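Local coordinates for protein Alpha/beta hydrolase (Legionella pneumophila subsp. pneumophila str. Philadelphia 1, PDB 4EZI) that is of unknown function but has the alpha/beta-hydrolase fold and may act as a hydrolase, perhaps a triacylglycerol lipase, at residues F304-P309 with H331-Y336; A308-V313 with D338-K343. All coordinates share one frame; numbering follows the deposited sequence.

Interaction 1: F304-P309 with H331-Y336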
# COMPACT_ATOMS: atom_id res chain seq x y z
N PHE A 304 -18.32 -3.00 -1.04
CA PHE A 304 -18.46 -3.53 -2.38
C PHE A 304 -18.36 -5.05 -2.30
O PHE A 304 -17.84 -5.59 -1.33
CB PHE A 304 -17.41 -2.96 -3.34
CG PHE A 304 -15.98 -3.32 -2.98
CD1 PHE A 304 -15.25 -2.51 -2.12
CD2 PHE A 304 -15.37 -4.45 -3.53
CE1 PHE A 304 -13.93 -2.83 -1.80
CE2 PHE A 304 -14.05 -4.76 -3.21
CZ PHE A 304 -13.33 -3.94 -2.36
N LYS A 305 -18.90 -5.72 -3.31
CA LYS A 305 -18.86 -7.16 -3.36
C LYS A 305 -17.46 -7.65 -3.75
O LYS A 305 -16.99 -7.34 -4.85
CB LYS A 305 -19.88 -7.68 -4.38
CG LYS A 305 -19.94 -9.21 -4.45
CD LYS A 305 -20.97 -9.69 -5.47
CE LYS A 305 -21.03 -11.21 -5.51
NZ LYS A 305 -21.75 -11.71 -6.73
N PRO A 306 -16.82 -8.42 -2.86
CA PRO A 306 -15.51 -8.96 -3.24
C PRO A 306 -15.68 -10.04 -4.30
O PRO A 306 -16.64 -10.82 -4.26
CB PRO A 306 -15.00 -9.59 -1.95
CG PRO A 306 -15.82 -9.06 -0.87
CD PRO A 306 -17.14 -8.72 -1.45
N THR A 307 -14.75 -10.06 -5.25
CA THR A 307 -14.77 -11.03 -6.34
C THR A 307 -13.62 -12.06 -6.20
O THR A 307 -13.26 -12.74 -7.16
CB THR A 307 -14.65 -10.29 -7.68
OG1 THR A 307 -13.47 -9.47 -7.65
CG2 THR A 307 -15.91 -9.44 -7.96
N ALA A 308 -13.08 -12.16 -4.98
CA ALA A 308 -12.04 -13.11 -4.63
C ALA A 308 -12.06 -13.29 -3.13
O ALA A 308 -12.51 -12.39 -2.40
CB ALA A 308 -10.67 -12.60 -5.05
N PRO A 309 -11.54 -14.42 -2.64
CA PRO A 309 -11.32 -14.57 -1.21
C PRO A 309 -10.55 -13.40 -0.63
O PRO A 309 -9.56 -12.94 -1.24
CB PRO A 309 -10.50 -15.87 -1.12
CG PRO A 309 -10.89 -16.63 -2.35
CD PRO A 309 -11.16 -15.62 -3.41
N HIS A 331 -17.49 -6.96 8.78
CA HIS A 331 -18.94 -7.19 8.78
C HIS A 331 -19.58 -6.63 7.53
O HIS A 331 -20.52 -7.21 7.00
CB HIS A 331 -19.58 -6.63 10.04
CG HIS A 331 -19.16 -7.36 11.27
ND1 HIS A 331 -19.42 -8.71 11.46
CD2 HIS A 331 -18.47 -6.96 12.36
CE1 HIS A 331 -18.91 -9.09 12.62
NE2 HIS A 331 -18.33 -8.05 13.18
N SER A 332 -19.09 -5.51 7.04
CA SER A 332 -19.61 -4.95 5.81
C SER A 332 -19.40 -5.87 4.60
O SER A 332 -20.33 -6.13 3.84
CB SER A 332 -19.01 -3.55 5.58
OG SER A 332 -19.55 -2.94 4.43
N PHE A 333 -18.18 -6.39 4.44
CA PHE A 333 -17.90 -7.27 3.33
C PHE A 333 -18.66 -8.60 3.43
O PHE A 333 -19.02 -9.19 2.42
CB PHE A 333 -16.41 -7.56 3.24
CG PHE A 333 -15.59 -6.44 2.64
CD1 PHE A 333 -15.83 -6.00 1.35
CD2 PHE A 333 -14.54 -5.85 3.36
CE1 PHE A 333 -15.06 -5.01 0.77
CE2 PHE A 333 -13.76 -4.85 2.76
CZ PHE A 333 -14.02 -4.44 1.47
N ARG A 334 -18.87 -9.07 4.65
CA ARG A 334 -19.62 -10.31 4.88
C ARG A 334 -21.06 -10.24 4.41
O ARG A 334 -21.67 -11.30 4.19
CB ARG A 334 -19.56 -10.72 6.35
CG ARG A 334 -18.21 -11.23 6.80
CD ARG A 334 -17.94 -12.65 6.36
NE ARG A 334 -18.78 -13.59 7.09
CZ ARG A 334 -18.63 -14.91 7.04
NH1 ARG A 334 -17.66 -15.46 6.31
NH2 ARG A 334 -19.46 -15.69 7.71
N LYS A 335 -21.62 -9.04 4.21
CA LYS A 335 -22.97 -8.91 3.61
C LYS A 335 -23.00 -9.51 2.21
O LYS A 335 -24.05 -9.91 1.73
CB LYS A 335 -23.42 -7.46 3.51
CG LYS A 335 -23.58 -6.70 4.80
CD LYS A 335 -24.30 -5.36 4.58
CE LYS A 335 -23.77 -4.49 3.42
NZ LYS A 335 -22.35 -4.07 3.57
N TYR A 336 -21.85 -9.54 1.53
CA TYR A 336 -21.76 -9.85 0.10
C TYR A 336 -21.16 -11.21 -0.19
O TYR A 336 -21.39 -11.76 -1.27
CB TYR A 336 -20.89 -8.81 -0.60
CG TYR A 336 -21.42 -7.42 -0.51
CD1 TYR A 336 -22.54 -7.03 -1.21
CD2 TYR A 336 -20.81 -6.48 0.30
CE1 TYR A 336 -23.04 -5.74 -1.12
CE2 TYR A 336 -21.28 -5.20 0.40
CZ TYR A 336 -22.40 -4.83 -0.31
OH TYR A 336 -22.90 -3.56 -0.23
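Phe333 drives the rim of its ring into the face of Phe304, an edge-to-face pair with centroids 5.1 Å apart and planes at 85°. The leading atoms are CE1 and CZ of Phe333; CE1 lies above the Phe304 ring, off its centre toward the rim, and 3.6 Å from CE1 of Phe304. Phe304 CB starts off away from the helix, and chi1 of 63° sets CG between the backbone N and the carbonyl carbon; farther out, CE1 and CZ of the ring come back beside Phe333. The same Phe333 edge meets the Phe304 backbone: O lies in the ring plane, 3.4 Å from CD1, where the weakly positive C-H rim suits a carbonyl oxygen. Pro306 CG comes obliquely beside Phe333 CD1, at 3.8 Å, and its CD lies against Tyr336 CB, so the compact pyrrolidine ring sits between the two aromatic side chains. In this alpha/beta-hydrolase fold the loop 304-309 leads into strand 310-314, and it is packed here against the C-terminal end of helix 323-334 and the turn that follows. The loop also touches helix 170-185, Pro306 against Phe179. Tyr336 forms the second bump. One face of its ring lies over the Phe304 C and Lys305 N backbone, while CB of Lys335 lies over the rim of the opposite face. A long flat side chain suits this place, since its phenol end reaches Asp303, to which OH is hydrogen-bonded. CG of Lys305 lies 4.0 Å from CB of Tyr336, and the extended lysine chain then carries the ammonium away from the contact.

Interaction 2: A308-V313 with D338-K343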
# COMPACT_ATOMS: atom_id res chain seq x y z
N ALA A 308 -13.08 -12.16 -4.98
CA ALA A 308 -12.04 -13.11 -4.63
C ALA A 308 -12.06 -13.29 -3.13
O ALA A 308 -12.51 -12.39 -2.40
CB ALA A 308 -10.67 -12.60 -5.05
N PRO A 309 -11.54 -14.42 -2.64
CA PRO A 309 -11.32 -14.57 -1.21
C PRO A 309 -10.55 -13.40 -0.63
O PRO A 309 -9.56 -12.94 -1.24
CB PRO A 309 -10.50 -15.87 -1.12
CG PRO A 309 -10.89 -16.63 -2.35
CD PRO A 309 -11.16 -15.62 -3.41
N LEU A 310 -10.98 -12.96 0.54
CA LEU A 310 -10.50 -11.73 1.16
C LEU A 310 -10.17 -11.95 2.63
O LEU A 310 -11.03 -12.39 3.40
CB LEU A 310 -11.56 -10.64 1.01
CG LEU A 310 -11.31 -9.29 1.68
CD1 LEU A 310 -10.09 -8.61 1.06
CD2 LEU A 310 -12.56 -8.42 1.56
N LEU A 311 -8.94 -11.59 2.99
CA LEU A 311 -8.46 -11.69 4.36
C LEU A 311 -8.07 -10.30 4.86
O LEU A 311 -7.15 -9.72 4.32
CB LEU A 311 -7.24 -12.61 4.47
CG LEU A 311 -6.56 -12.66 5.83
CD1 LEU A 311 -7.47 -13.21 6.89
CD2 LEU A 311 -5.23 -13.42 5.80
N LEU A 312 -8.72 -9.79 5.89
CA LEU A 312 -8.33 -8.53 6.52
C LEU A 312 -7.46 -8.91 7.70
O LEU A 312 -7.97 -9.46 8.69
CB LEU A 312 -9.56 -7.74 6.98
CG LEU A 312 -10.69 -7.57 5.97
CD1 LEU A 312 -11.76 -6.63 6.58
CD2 LEU A 312 -10.18 -7.07 4.60
N VAL A 313 -6.16 -8.69 7.61
CA VAL A 313 -5.22 -9.16 8.62
C VAL A 313 -4.43 -7.99 9.22
O VAL A 313 -3.86 -7.18 8.50
CB VAL A 313 -4.32 -10.29 8.07
CG1 VAL A 313 -3.66 -9.93 6.72
CG2 VAL A 313 -3.31 -10.73 9.11
N ASP A 338 -19.31 -15.03 1.75
CA ASP A 338 -18.84 -15.87 2.84
C ASP A 338 -17.31 -16.06 2.80
O ASP A 338 -16.73 -16.52 3.77
CB ASP A 338 -19.50 -17.26 2.79
CG ASP A 338 -20.97 -17.24 3.18
OD1 ASP A 338 -21.45 -16.25 3.79
OD2 ASP A 338 -21.66 -18.25 2.87
N PHE A 339 -16.69 -15.74 1.68
CA PHE A 339 -15.25 -15.96 1.52
C PHE A 339 -14.45 -14.71 1.95
O PHE A 339 -13.70 -14.10 1.18
CB PHE A 339 -14.94 -16.38 0.09
CG PHE A 339 -15.73 -17.60 -0.33
CD1 PHE A 339 -15.42 -18.85 0.17
CD2 PHE A 339 -16.84 -17.47 -1.18
CE1 PHE A 339 -16.17 -19.99 -0.21
CE2 PHE A 339 -17.59 -18.60 -1.55
CZ PHE A 339 -17.26 -19.85 -1.06
N VAL A 340 -14.68 -14.37 3.21
CA VAL A 340 -14.15 -13.16 3.86
C VAL A 340 -13.79 -13.57 5.28
O VAL A 340 -14.63 -14.17 5.99
CB VAL A 340 -15.19 -12.01 3.89
CG1 VAL A 340 -14.62 -10.78 4.64
CG2 VAL A 340 -15.64 -11.64 2.50
N TRP A 341 -12.56 -13.26 5.68
CA TRP A 341 -12.07 -13.58 7.00
C TRP A 341 -11.35 -12.37 7.59
O TRP A 341 -10.87 -11.50 6.87
CB TRP A 341 -11.12 -14.78 6.93
CG TRP A 341 -11.77 -16.02 6.38
CD1 TRP A 341 -12.46 -16.96 7.07
CD2 TRP A 341 -11.83 -16.40 5.00
NE1 TRP A 341 -12.92 -17.93 6.22
CE2 TRP A 341 -12.54 -17.62 4.94
CE3 TRP A 341 -11.33 -15.86 3.82
CZ2 TRP A 341 -12.79 -18.28 3.75
CZ3 TRP A 341 -11.58 -16.51 2.64
CH2 TRP A 341 -12.29 -17.73 2.60
N ILE A 342 -11.26 -12.37 8.91
CA ILE A 342 -10.52 -11.36 9.66
C ILE A 342 -9.59 -12.09 10.63
O ILE A 342 -9.95 -13.11 11.22
CB ILE A 342 -11.46 -10.37 10.41
CG1 ILE A 342 -10.64 -9.24 11.03
CG2 ILE A 342 -12.38 -11.07 11.45
CD1 ILE A 342 -11.51 -8.12 11.61
N LYS A 343 -8.36 -11.59 10.74
CA LYS A 343 -7.35 -12.19 11.59
C LYS A 343 -6.51 -11.11 12.27
O LYS A 343 -6.03 -10.19 11.61
CB LYS A 343 -6.42 -13.08 10.74
CG LYS A 343 -5.19 -13.59 11.42
CD LYS A 343 -5.47 -14.62 12.47
CE LYS A 343 -4.15 -15.17 13.01
NZ LYS A 343 -4.34 -16.08 14.17
O HOH W 1 -14.79 -12.82 -0.92
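Trp341 turns the edge of its indole toward Pro309, whose CB lies in the ring plane, 4.0 Å from CZ3; over one indole face, offset toward the rim, lie Phe339 C and Asp338 O. This contact lies at the beginning of a parallel strand pair, 310-313 beside 340-343, which belongs to a beta-alpha-beta unit crossing over through helix 323-334, with 340-344 as the last strand at one margin of the alpha/beta-hydrolase sheet. Four backbone bonds join the pair. Trp341 N reaches Leu310 O at 2.9 Å, and the straightest N-H, at 170°, runs from Leu312 to Trp341 O. Leu310, Leu312, Val340 and Ile342 point to the helix 323-334 face of the sheet, where Leu310 meets Phe333 and both Val340 and Ile342 meet Tyr330; branched and bulky apolar groups suit a helix-covered face. Leu311, Val313, Trp341 and Lys343 occupy the other, where helix 355-370 lies against Pro309, Leu311 and Val313. There Leu311 CD1 fits between its neighbours on the edge strand, 4.0 Å from Trp341 CB and equally far from Lys343 CB. Lysine suits this margin because its methylenes pack, CG against Val313 CG2; the chain bends at chi2 (71°), which sets CD, and the exposed end of the side chain leads away from the pair. Where the strands begin, Phe339 is the centre of an inverse gamma turn, and its O accepts from Leu310 N; a water also donates to that O at 2.7 Å and to Ala308 O at 2.8 Å.

How the interactions relate
Interactions 1 and 2 share Ala308 and Pro309, and their centres are about 8 Å apart: the loop 304-309 packed on the helix end in interaction 1 runs straight into the strand paired in interaction 2. Phe333 is the joint between them, for its CD2 lies 3.7 Å from Leu310 CD2 and its CB 3.9 Å from Val340 CG1, so one side chain serves both the loop and the sheet. Pro306 CG adds a looser touch on Val340 CG2 at 4.2 Å. Both strands run on toward the loops carrying Asp318 and His351, which with Ser169 probably form the catalytic triad; interaction 1 lies at the end where the strands begin, whereas these two residues follow their C-terminal ends.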